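Local coordinates for protein Alpha/beta hydrolase (Xanthomonas campestris pv. campestris, PDB 2QJW) that is probably a hydrolase of the alpha/beta superfamily, with a putative Ser-His-Asp catalytic triad, though its substrate is not known, at residues A[86-92]-A[112-118]; A[124-130]-A[150-156]; A[3-9]-A[33-39]. All coordinates share one frame; numbering follows the deposited sequence.

The three contacts follow one another along the chain without interleaving: contact 3 (3-9 with 33-39) closes first, then contact 1 (86-92 with 112-118), then contact 2 (124-130 with 150-156). Contacts 3 and 2 belong to the same parallel sheet, at the strands outermost within the chain, 35-37 and 148-152, with centres about 25 Å apart on opposite sides of the chain's centre; strand 148-152 pairs on with the second subunit. Contact 1 ties helix 83-92 to the loop before strand 122-127, its centre about 20 Å from that of contact 2 and 19 Å from that of contact 3. Contact 2 holds the likely acid and histidine, while contact 1 lies on the helix after the probable nucleophile elbow, near that site without touching it.

Contact 1 of 3, residues A[86-92]-A[112-118]; sequences YIAAQVS and LPALDAA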
loop_
_atom_site.group_PDB
_atom_site.type_symbol
_atom_site.label_atom_id
_atom_site.label_comp_id
_atom_site.label_asym_id
_atom_site.label_seq_id
_atom_site.Cartn_x
_atom_site.Cartn_y
_atom_site.Cartn_z
ATOM N N TYR A 86 -6.871 -15.148 8.706
ATOM C CA TYR A 86 -6.624 -16.532 8.379
ATOM C C TYR A 86 -7.958 -17.192 8.046
ATOM O O TYR A 86 -8.074 -17.824 7.012
ATOM C CB TYR A 86 -5.990 -17.230 9.545
ATOM C CG TYR A 86 -5.839 -18.694 9.300
ATOM C CD1 TYR A 86 -4.820 -19.199 8.505
ATOM C CD2 TYR A 86 -6.738 -19.583 9.847
ATOM C CE1 TYR A 86 -4.655 -20.585 8.260
ATOM C CE2 TYR A 86 -6.617 -20.986 9.612
ATOM C CZ TYR A 86 -5.580 -21.484 8.825
ATOM O OH TYR A 86 -5.495 -22.825 8.624
ATOM N N ILE A 87 -8.975 -17.016 8.871
ATOM C CA ILE A 87 -10.215 -17.755 8.547
ATOM C C ILE A 87 -10.968 -17.163 7.336
ATOM O O ILE A 87 -11.605 -17.883 6.575
ATOM C CB ILE A 87 -11.147 -17.921 9.766
ATOM C CG1 ILE A 87 -11.631 -16.593 10.335
ATOM C CG2 ILE A 87 -10.440 -18.778 10.828
ATOM C CD1 ILE A 87 -12.783 -16.753 11.332
ATOM N N ALA A 88 -10.851 -15.849 7.118
ATOM C CA ALA A 88 -11.470 -15.225 5.953
ATOM C C ALA A 88 -10.869 -15.813 4.713
ATOM O O ALA A 88 -11.538 -16.195 3.768
ATOM C CB ALA A 88 -11.293 -13.680 6.023
ATOM N N ALA A 89 -9.542 -15.910 4.682
ATOM C CA ALA A 89 -8.871 -16.486 3.548
ATOM C C ALA A 89 -9.259 -17.945 3.301
ATOM O O ALA A 89 -9.603 -18.296 2.202
ATOM C CB ALA A 89 -7.334 -16.309 3.713
ATOM N N GLN A 90 -9.279 -18.746 4.327
ATOM C CA GLN A 90 -9.625 -20.162 4.172
ATOM C C GLN A 90 -11.091 -20.308 3.683
ATOM O O GLN A 90 -11.348 -21.114 2.779
ATOM C CB GLN A 90 -9.402 -20.970 5.457
ATOM C CG GLN A 90 -7.984 -20.992 5.953
ATOM C CD GLN A 90 -7.024 -21.699 5.008
ATOM O OE1 GLN A 90 -7.412 -22.447 4.119
ATOM N NE2 GLN A 90 -5.764 -21.467 5.212
ATOM N N VAL A 91 -11.980 -19.474 4.225
ATOM C CA VAL A 91 -13.389 -19.542 3.851
ATOM C C VAL A 91 -13.592 -19.131 2.417
ATOM O O VAL A 91 -14.481 -19.665 1.753
ATOM C CB VAL A 91 -14.285 -18.755 4.858
ATOM C CG1 VAL A 91 -15.734 -18.527 4.311
ATOM C CG2 VAL A 91 -14.265 -19.511 6.191
ATOM N N SER A 92 -12.758 -18.227 1.858
ATOM C CA SER A 92 -12.922 -17.845 0.467
ATOM C C SER A 92 -12.758 -19.025 -0.509
ATOM O O SER A 92 -13.227 -18.934 -1.624
ATOM C CB SER A 92 -11.941 -16.741 0.049
ATOM O OG SER A 92 -10.596 -17.191 -0.018
ATOM N N LEU A 112 -2.661 -26.736 11.557
ATOM C CA LEU A 112 -3.721 -26.445 10.596
ATOM C C LEU A 112 -3.120 -26.026 9.228
ATOM O O LEU A 112 -1.916 -25.725 9.131
ATOM C CB LEU A 112 -4.696 -25.357 11.100
ATOM C CG LEU A 112 -5.693 -25.819 12.189
ATOM C CD1 LEU A 112 -6.664 -24.732 12.614
ATOM C CD2 LEU A 112 -6.492 -27.052 11.697
ATOM N N PRO A 113 -3.934 -26.078 8.171
ATOM C CA PRO A 113 -3.411 -25.704 6.865
ATOM C C PRO A 113 -2.793 -24.296 6.801
ATOM O O PRO A 113 -3.227 -23.372 7.517
ATOM C CB PRO A 113 -4.638 -25.779 5.963
ATOM C CG PRO A 113 -5.558 -26.730 6.649
ATOM C CD PRO A 113 -5.327 -26.555 8.091
ATOM N N ALA A 114 -1.741 -24.191 6.011
ATOM C CA ALA A 114 -1.105 -22.919 5.720
ATOM C C ALA A 114 -2.128 -22.000 5.059
ATOM O O ALA A 114 -3.147 -22.425 4.482
ATOM C CB ALA A 114 0.060 -23.131 4.800
ATOM N N LEU A 115 -1.864 -20.717 5.216
ATOM C CA LEU A 115 -2.725 -19.705 4.636
ATOM C C LEU A 115 -2.861 -19.918 3.161
ATOM O O LEU A 115 -1.887 -20.105 2.471
ATOM C CB LEU A 115 -2.114 -18.340 4.851
ATOM C CG LEU A 115 -2.925 -17.076 4.457
ATOM C CD1 LEU A 115 -4.180 -16.855 5.344
ATOM C CD2 LEU A 115 -2.019 -15.889 4.432
ATOM N N ASP A 116 -4.115 -19.861 2.669
ATOM C CA ASP A 116 -4.427 -19.916 1.240
ATOM C C ASP A 116 -5.707 -19.132 1.050
ATOM O O ASP A 116 -6.410 -18.858 1.992
ATOM C CB ASP A 116 -4.530 -21.360 0.755
ATOM C CG ASP A 116 -4.445 -21.509 -0.742
ATOM O OD1 ASP A 116 -4.008 -20.607 -1.431
ATOM O OD2 ASP A 116 -4.740 -22.631 -1.195
ATOM N N ALA A 117 -6.017 -18.837 -0.204
ATOM C CA ALA A 117 -7.135 -18.007 -0.556
ATOM C C ALA A 117 -7.584 -18.286 -1.994
ATOM O O ALA A 117 -6.801 -18.716 -2.826
ATOM C CB ALA A 117 -6.767 -16.528 -0.389
ATOM N N ALA A 118 -8.837 -17.946 -2.270
ATOM C CA ALA A 118 -9.375 -18.006 -3.619
ATOM C C ALA A 118 -8.624 -17.020 -4.491
ATOM O O ALA A 118 -8.083 -16.001 -4.026
ATOM C CB ALA A 118 -10.830 -17.611 -3.565
#
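Tyr-86 and Gln-90, one turn apart on helix 83-92, reach out to two successive carbonyls of the extended segment 112-118. With CG anti to the backbone N (chi1 174°), the tyrosine side chain slides past Leu-115, the two running in opposite directions, and carries its hydroxyl to the backbone of Pro-113. Tyr-86 OH donates to Pro-113 O at 2.6 Å, and this oxygen lies in the plane of the ring, at its edge. The amide of Gln-90 comes in beside it: the chain bends at chi2, its CG covers one face of the Tyr-86 ring near the rim, and NE2 donates to Ala-114 O at 2.9 Å. That oxygen lies close to the amide plane, yet NE2 stands well above the plane of the Ala-114 carbonyl, 44° out of it. Next to these bonds the packing is apolar. Leu-115 CD1 sits 3.6 Å from Ala-89 CB and also meets CD1 of Tyr-86, while Ala-89 CB touches Ala-117 CB at 4.1 Å. Ser-92 closes the far end as a relay: OG donates to Ala-89 O at 2.7 Å, on a lone pair in the carbonyl plane, and accepts from Ala-118 N at 3.0 Å in an almost straight bond (175°). The loop, which has no regular structure of its own, is thus held along the helix by three hydrogen bonds, each using a side-chain atom of the helix. Elsewhere on the loop, Asp-116 OD1 forms a salt bridge with Arg-145 and Leu-115 O accepts from Trp-141 NE1, both in helix 135-145. The contact belongs to the helical layer on one side of the sheet: Leu-60 of helix 56-71 touches Gln-90, and Leu-100 of strand 99-103 packs on Ala-89 and Ala-117.

Contact 2 of 3, residues A[124-130]-A[150-156]; sequences IVHAWHD and LLVDDGH
Asp-130 OD2 receives a short hydrogen bond from His-156 ND1, 2.7 Å long and nearly straight at 163°. ND1 meets OD2 on its syn side, somewhat out of the carboxylate plane, and OD2 lies in the plane of the imidazole at its edge, while the two planes are turned 67° apart. Both side chains have CG anti to the backbone N and lie side by side, pointing the same way. The other oxygen of Asp-130, OD1, accepts from the backbone N of Leu-132 and of Ile-133, which, with the bond to His-156, would help fix the rotation of the carboxylate. The strands that lead to this pair run parallel, joined through Ile-124, His-126, Leu-150 and Val-152; His-126 N to Leu-150 O, at 2.8 Å, is one of these bonds. The pairing carries on with Trp-128 N to Val-152 O, and then His-129 N to Asp-154 O at 3.0 Å, so the type I turn 127-130 is sewn to the loop leading to His-156. Leu-151 crosses Trp-128 at about a right angle, its CB over the face of the five-membered ring, 3.9 Å from the centroid, in a CH-pi contact. The indole NE1 turns to Ala-147 O of the second subunit, where Leu-150 and Leu-151 pair antiparallel with a strand of that chain and carry the sheet across the interface. His-129 NE2 makes weak bonds to Asp-153 OD1 and to Ser-146 OG of the second subunit. His-156 also touches Ser-82, the serine of a GxSxG pattern, consistent with the Ser-His-Asp triad of alpha/beta hydrolases. In such a triad the aspartate holds the imidazole by ND1 and leaves NE2 to face the serine.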
loop_
_atom_site.group_PDB
_atom_site.type_symbol
_atom_site.label_atom_id
_atom_site.label_comp_id
_atom_site.label_asym_id
_atom_site.label_seq_id
_atom_site.Cartn_x
_atom_site.Cartn_y
_atom_site.Cartn_z
ATOM N N ILE A 124 -3.857 -6.603 1.240
ATOM C CA ILE A 124 -3.259 -6.936 2.519
ATOM C C ILE A 124 -2.652 -5.679 3.095
ATOM O O ILE A 124 -2.008 -4.905 2.376
ATOM C CB ILE A 124 -2.151 -8.034 2.363
ATOM C CG1 ILE A 124 -2.680 -9.286 1.648
ATOM C CG2 ILE A 124 -1.507 -8.371 3.718
ATOM C CD1 ILE A 124 -1.541 -10.150 1.125
ATOM N N VAL A 125 -2.832 -5.501 4.392
ATOM C CA VAL A 125 -2.100 -4.485 5.186
ATOM C C VAL A 125 -1.274 -5.251 6.208
ATOM O O VAL A 125 -1.843 -5.953 7.011
ATOM C CB VAL A 125 -2.967 -3.417 5.865
ATOM C CG1 VAL A 125 -2.114 -2.410 6.644
ATOM C CG2 VAL A 125 -3.786 -2.724 4.786
ATOM N N HIS A 126 0.071 -5.120 6.134
ATOM C CA HIS A 126 0.925 -5.758 7.137
ATOM C C HIS A 126 1.899 -4.787 7.719
ATOM O O HIS A 126 2.200 -3.732 7.186
ATOM C CB HIS A 126 1.662 -6.913 6.504
ATOM C CG HIS A 126 2.179 -7.885 7.486
ATOM N ND1 HIS A 126 1.336 -8.640 8.251
ATOM C CD2 HIS A 126 3.442 -8.234 7.820
ATOM C CE1 HIS A 126 2.075 -9.399 9.056
ATOM N NE2 HIS A 126 3.349 -9.149 8.817
ATOM N N ALA A 127 2.339 -5.142 8.927
ATOM C CA ALA A 127 3.293 -4.329 9.725
ATOM C C ALA A 127 4.731 -4.733 9.454
ATOM O O ALA A 127 5.074 -5.911 9.635
ATOM C CB ALA A 127 2.958 -4.525 11.192
ATOM N N TRP A 128 5.584 -3.774 9.097
ATOM C CA TRP A 128 6.983 -4.049 8.939
ATOM C C TRP A 128 7.552 -4.725 10.194
ATOM O O TRP A 128 8.455 -5.583 10.019
ATOM C CB TRP A 128 7.767 -2.744 8.742
ATOM C CG TRP A 128 7.806 -2.195 7.371
ATOM C CD1 TRP A 128 7.418 -0.966 6.991
ATOM C CD2 TRP A 128 8.301 -2.838 6.193
ATOM N NE1 TRP A 128 7.607 -0.795 5.644
ATOM C CE2 TRP A 128 8.179 -1.917 5.132
ATOM C CE3 TRP A 128 8.892 -4.092 5.929
ATOM C CZ2 TRP A 128 8.572 -2.206 3.879
ATOM C CZ3 TRP A 128 9.305 -4.359 4.640
ATOM C CH2 TRP A 128 9.138 -3.424 3.639
ATOM N N HIS A 129 7.124 -4.303 11.372
ATOM C CA HIS A 129 7.704 -4.749 12.646
ATOM C C HIS A 129 6.861 -5.759 13.368
ATOM O O HIS A 129 6.996 -5.905 14.584
ATOM C CB HIS A 129 7.946 -3.569 13.543
ATOM C CG HIS A 129 8.660 -2.478 12.858
ATOM N ND1 HIS A 129 9.937 -2.642 12.382
ATOM C CD2 HIS A 129 8.282 -1.215 12.537
ATOM C CE1 HIS A 129 10.324 -1.517 11.797
ATOM N NE2 HIS A 129 9.347 -0.632 11.905
ATOM N N ASP A 130 6.050 -6.517 12.645
ATOM C CA ASP A 130 5.232 -7.512 13.259
ATOM C C ASP A 130 6.178 -8.516 13.952
ATOM O O ASP A 130 7.066 -9.079 13.312
ATOM C CB ASP A 130 4.397 -8.222 12.207
ATOM C CG ASP A 130 3.289 -9.022 12.770
ATOM O OD1 ASP A 130 3.489 -9.796 13.735
ATOM O OD2 ASP A 130 2.140 -8.863 12.285
ATOM N N LEU A 150 0.304 -3.579 1.290
ATOM C CA LEU A 150 0.709 -2.313 1.958
ATOM C C LEU A 150 1.416 -2.628 3.251
ATOM O O LEU A 150 0.855 -3.331 4.081
ATOM C CB LEU A 150 -0.494 -1.415 2.276
ATOM C CG LEU A 150 -0.212 -0.101 2.966
ATOM C CD1 LEU A 150 0.497 0.797 1.965
ATOM C CD2 LEU A 150 -1.502 0.562 3.454
ATOM N N LEU A 151 2.665 -2.200 3.306
ATOM C CA LEU A 151 3.532 -2.365 4.482
ATOM C C LEU A 151 3.640 -1.013 5.136
ATOM O O LEU A 151 4.056 -0.037 4.522
ATOM C CB LEU A 151 4.902 -2.953 4.058
ATOM C CG LEU A 151 4.838 -4.394 3.558
ATOM C CD1 LEU A 151 5.824 -4.633 2.461
ATOM C CD2 LEU A 151 5.019 -5.331 4.755
ATOM N N VAL A 152 3.384 -1.035 6.432
ATOM C CA VAL A 152 3.411 0.176 7.259
ATOM C C VAL A 152 4.348 0.043 8.457
ATOM O O VAL A 152 4.655 -1.063 8.911
ATOM C CB VAL A 152 2.002 0.570 7.774
ATOM C CG1 VAL A 152 1.033 0.843 6.616
ATOM C CG2 VAL A 152 1.396 -0.516 8.649
ATOM N N ASP A 153 4.824 1.190 8.898
ATOM C CA ASP A 153 5.747 1.267 10.050
ATOM C C ASP A 153 5.020 1.097 11.343
ATOM O O ASP A 153 4.588 2.086 11.945
ATOM C CB ASP A 153 6.478 2.595 9.988
ATOM C CG ASP A 153 7.488 2.764 11.129
ATOM O OD1 ASP A 153 7.787 1.731 11.753
ATOM O OD2 ASP A 153 7.992 3.900 11.271
ATOM N N ASP A 154 4.803 -0.161 11.727
ATOM C CA ASP A 154 3.985 -0.450 12.908
ATOM C C ASP A 154 4.328 -1.890 13.307
ATOM O O ASP A 154 5.044 -2.607 12.606
ATOM C CB ASP A 154 2.467 -0.286 12.627
ATOM C CG ASP A 154 1.666 0.155 13.823
ATOM O OD1 ASP A 154 2.026 -0.082 14.990
ATOM O OD2 ASP A 154 0.621 0.815 13.643
ATOM N N GLY A 155 3.758 -2.329 14.426
ATOM C CA GLY A 155 3.769 -3.715 14.832
ATOM C C GLY A 155 2.463 -4.423 14.538
ATOM O O GLY A 155 1.549 -3.855 13.910
ATOM N N HIS A 156 2.333 -5.631 15.048
ATOM C CA HIS A 156 1.206 -6.479 14.746
ATOM C C HIS A 156 -0.166 -5.894 14.992
ATOM O O HIS A 156 -1.125 -6.249 14.326
ATOM C CB HIS A 156 1.360 -7.781 15.559
ATOM C CG HIS A 156 0.316 -8.779 15.282
ATOM N ND1 HIS A 156 0.255 -9.482 14.102
ATOM C CD2 HIS A 156 -0.714 -9.225 16.051
ATOM C CE1 HIS A 156 -0.808 -10.283 14.151
ATOM N NE2 HIS A 156 -1.398 -10.154 15.321
#

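Contact 3 of 3, residues A[3-9]-A[33-39]; sequences SRGHCIL and GWTHERP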
loop_
_atom_site.group_PDB
_atom_site.type_symbol
_atom_site.label_atom_id
_atom_site.label_comp_id
_atom_site.label_asym_id
_atom_site.label_seq_id
_atom_site.Cartn_x
_atom_site.Cartn_y
_atom_site.Cartn_z
ATOM N N SER A 3 -28.739 -4.608 -3.427
ATOM C CA SER A 3 -27.547 -4.136 -2.710
ATOM C C SER A 3 -26.277 -4.533 -3.404
ATOM O O SER A 3 -26.148 -5.659 -3.861
ATOM C CB SER A 3 -27.519 -4.733 -1.317
ATOM O OG SER A 3 -26.254 -4.440 -0.672
ATOM N N ARG A 4 -25.333 -3.619 -3.422
ATOM C CA ARG A 4 -24.028 -3.888 -4.018
ATOM C C ARG A 4 -23.318 -5.060 -3.311
ATOM O O ARG A 4 -22.455 -5.706 -3.895
ATOM C CB ARG A 4 -23.155 -2.670 -3.954
ATOM C CG ARG A 4 -22.789 -2.143 -2.588
ATOM C CD ARG A 4 -22.251 -0.750 -2.659
ATOM N NE ARG A 4 -23.392 0.207 -2.696
ATOM C CZ ARG A 4 -23.301 1.481 -3.021
ATOM N NH1 ARG A 4 -22.149 2.009 -3.345
ATOM N NH2 ARG A 4 -24.415 2.257 -2.946
ATOM N N GLY A 5 -23.610 -5.264 -2.042
ATOM C CA GLY A 5 -23.083 -6.456 -1.362
ATOM C C GLY A 5 -22.889 -6.291 0.100
ATOM O O GLY A 5 -23.215 -5.253 0.641
ATOM N N HIS A 6 -22.324 -7.349 0.684
ATOM C CA HIS A 6 -22.176 -7.506 2.121
ATOM C C HIS A 6 -20.738 -7.816 2.519
ATOM O O HIS A 6 -20.090 -8.645 1.884
ATOM C CB HIS A 6 -23.004 -8.694 2.523
ATOM C CG HIS A 6 -23.148 -8.906 3.992
ATOM N ND1 HIS A 6 -23.782 -7.999 4.810
ATOM C CD2 HIS A 6 -22.767 -9.945 4.784
ATOM C CE1 HIS A 6 -23.809 -8.488 6.035
ATOM N NE2 HIS A 6 -23.200 -9.665 6.044
ATOM N N CYS A 7 -20.277 -7.156 3.580
ATOM C CA CYS A 7 -18.929 -7.401 4.140
ATOM C C CYS A 7 -19.020 -8.149 5.465
ATOM O O CYS A 7 -19.828 -7.798 6.318
ATOM C CB CYS A 7 -18.214 -6.098 4.393
ATOM S SG CYS A 7 -17.867 -5.132 2.949
ATOM N N ILE A 8 -18.259 -9.236 5.579
ATOM C CA ILE A 8 -18.158 -9.978 6.850
ATOM C C ILE A 8 -16.778 -9.703 7.379
ATOM O O ILE A 8 -15.808 -9.975 6.705
ATOM C CB ILE A 8 -18.428 -11.455 6.697
ATOM C CG1 ILE A 8 -19.796 -11.723 6.059
ATOM C CG2 ILE A 8 -18.288 -12.111 8.119
ATOM C CD1 ILE A 8 -20.089 -13.080 5.583
ATOM N N LEU A 9 -16.680 -9.085 8.562
ATOM C CA LEU A 9 -15.436 -8.564 9.150
ATOM C C LEU A 9 -15.095 -9.403 10.371
ATOM O O LEU A 9 -15.855 -9.376 11.348
ATOM C CB LEU A 9 -15.651 -7.118 9.558
ATOM C CG LEU A 9 -16.332 -6.291 8.456
ATOM C CD1 LEU A 9 -16.726 -4.975 9.035
ATOM C CD2 LEU A 9 -15.432 -6.167 7.201
ATOM N N GLY A 33 -21.672 2.150 1.396
ATOM C CA GLY A 33 -22.932 1.555 0.987
ATOM C C GLY A 33 -23.056 0.059 0.952
ATOM O O GLY A 33 -24.006 -0.478 0.409
ATOM N N TRP A 34 -22.100 -0.631 1.583
ATOM C CA TRP A 34 -22.146 -2.039 1.732
ATOM C C TRP A 34 -22.830 -2.377 3.060
ATOM O O TRP A 34 -22.685 -1.606 4.041
ATOM C CB TRP A 34 -20.705 -2.625 1.762
ATOM C CG TRP A 34 -20.069 -2.598 0.390
ATOM C CD1 TRP A 34 -19.702 -1.483 -0.310
ATOM C CD2 TRP A 34 -19.754 -3.707 -0.418
ATOM N NE1 TRP A 34 -19.207 -1.849 -1.518
ATOM C CE2 TRP A 34 -19.234 -3.202 -1.624
ATOM C CE3 TRP A 34 -19.918 -5.077 -0.271
ATOM C CZ2 TRP A 34 -18.874 -4.036 -2.663
ATOM C CZ3 TRP A 34 -19.528 -5.914 -1.317
ATOM C CH2 TRP A 34 -19.024 -5.374 -2.484
ATOM N N THR A 35 -23.547 -3.492 3.122
ATOM C CA THR A 35 -24.018 -3.936 4.405
ATOM C C THR A 35 -22.816 -4.671 5.081
ATOM O O THR A 35 -21.831 -4.996 4.435
ATOM C CB THR A 35 -25.224 -4.824 4.339
ATOM O OG1 THR A 35 -24.939 -5.973 3.553
ATOM C CG2 THR A 35 -26.417 -4.049 3.687
ATOM N N HIS A 36 -22.923 -4.927 6.363
ATOM C CA HIS A 36 -21.779 -5.485 7.108
ATOM C C HIS A 36 -22.196 -6.136 8.389
ATOM O O HIS A 36 -23.254 -5.817 8.953
ATOM C CB HIS A 36 -20.759 -4.402 7.377
ATOM C CG HIS A 36 -21.343 -3.187 7.996
ATOM N ND1 HIS A 36 -21.417 -3.028 9.352
ATOM C CD2 HIS A 36 -21.926 -2.108 7.433
ATOM C CE1 HIS A 36 -22.016 -1.877 9.612
ATOM N NE2 HIS A 36 -22.339 -1.293 8.466
ATOM N N GLU A 37 -21.360 -7.079 8.831
ATOM C CA GLU A 37 -21.533 -7.725 10.114
ATOM C C GLU A 37 -20.170 -8.121 10.658
ATOM O O GLU A 37 -19.252 -8.374 9.911
ATOM C CB GLU A 37 -22.445 -8.948 10.065
ATOM C CG GLU A 37 -21.899 -10.138 9.370
ATOM C CD GLU A 37 -22.893 -11.272 9.200
ATOM O OE1 GLU A 37 -23.212 -11.939 10.217
ATOM O OE2 GLU A 37 -23.317 -11.548 8.041
ATOM N N ARG A 38 -20.081 -8.175 11.996
ATOM C CA ARG A 38 -18.881 -8.525 12.736
ATOM C C ARG A 38 -19.225 -9.702 13.653
ATOM O O ARG A 38 -19.758 -9.479 14.768
ATOM C CB ARG A 38 -18.430 -7.330 13.541
ATOM C CG ARG A 38 -17.778 -6.263 12.671
ATOM C CD ARG A 38 -17.645 -4.960 13.483
ATOM N NE ARG A 38 -18.920 -4.324 13.579
ATOM C CZ ARG A 38 -19.198 -3.336 14.419
ATOM N NH1 ARG A 38 -18.288 -2.873 15.277
ATOM N NH2 ARG A 38 -20.411 -2.814 14.407
ATOM N N PRO A 39 -19.012 -10.926 13.167
ATOM C CA PRO A 39 -19.403 -12.062 14.003
ATOM C C PRO A 39 -18.560 -12.149 15.291
ATOM O O PRO A 39 -17.403 -11.767 15.294
ATOM C CB PRO A 39 -19.152 -13.257 13.125
ATOM C CG PRO A 39 -19.199 -12.692 11.669
ATOM C CD PRO A 39 -18.560 -11.353 11.827
HETATM O O HOH W 1 -19.145 1.251 -3.057
HETATM O O HOH W 2 -15.676 -10.095 14.018
#
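Two neighbouring parallel strands, 6-9 and 35-37, pair here at one edge of the central sheet, joined by helix 20-31 in a beta-alpha-beta unit. Their short axes approach to 4.5 Å at 20°, and backbone bonds link them from Thr-35 N to Gly-5 O through to Leu-9 N to Glu-37 O. On one face, the His-6 imidazole is held at both nitrogens: ND1 shares a 2.7 Å hydrogen bond with Thr-35 OG1, and NE2 donates to Glu-37 OE2, also at 2.7 Å. The carboxylate is met on its anti side and is turned 69° from the ring, while the two grips together fix the rotation of the imidazole. Ile-8 CG2 packs against Pro-39 CG at 3.7 Å. Before the strands, Arg-4 lays its aliphatic chain over the Trp-34 indole, with CG 3.7 Å from the centroid of the five-membered ring, almost on the normal. Gly-5 N also lies over that face, toward the rim, and Cys-7 SG approaches obliquely. Just past strand 35-37, a water donates to both Leu-9 O and Pro-39 O. Helix 56-71 covers the face of His-6, Ile-8 and Glu-37 through Ala-70, Leu-63 and Ile-66 respectively; across the sheet, helix 20-31 packs through Ala-26 on His-36, helix 162-174 packs on Cys-7 and Trp-34, and strand 76-81 flanks strand 6-10.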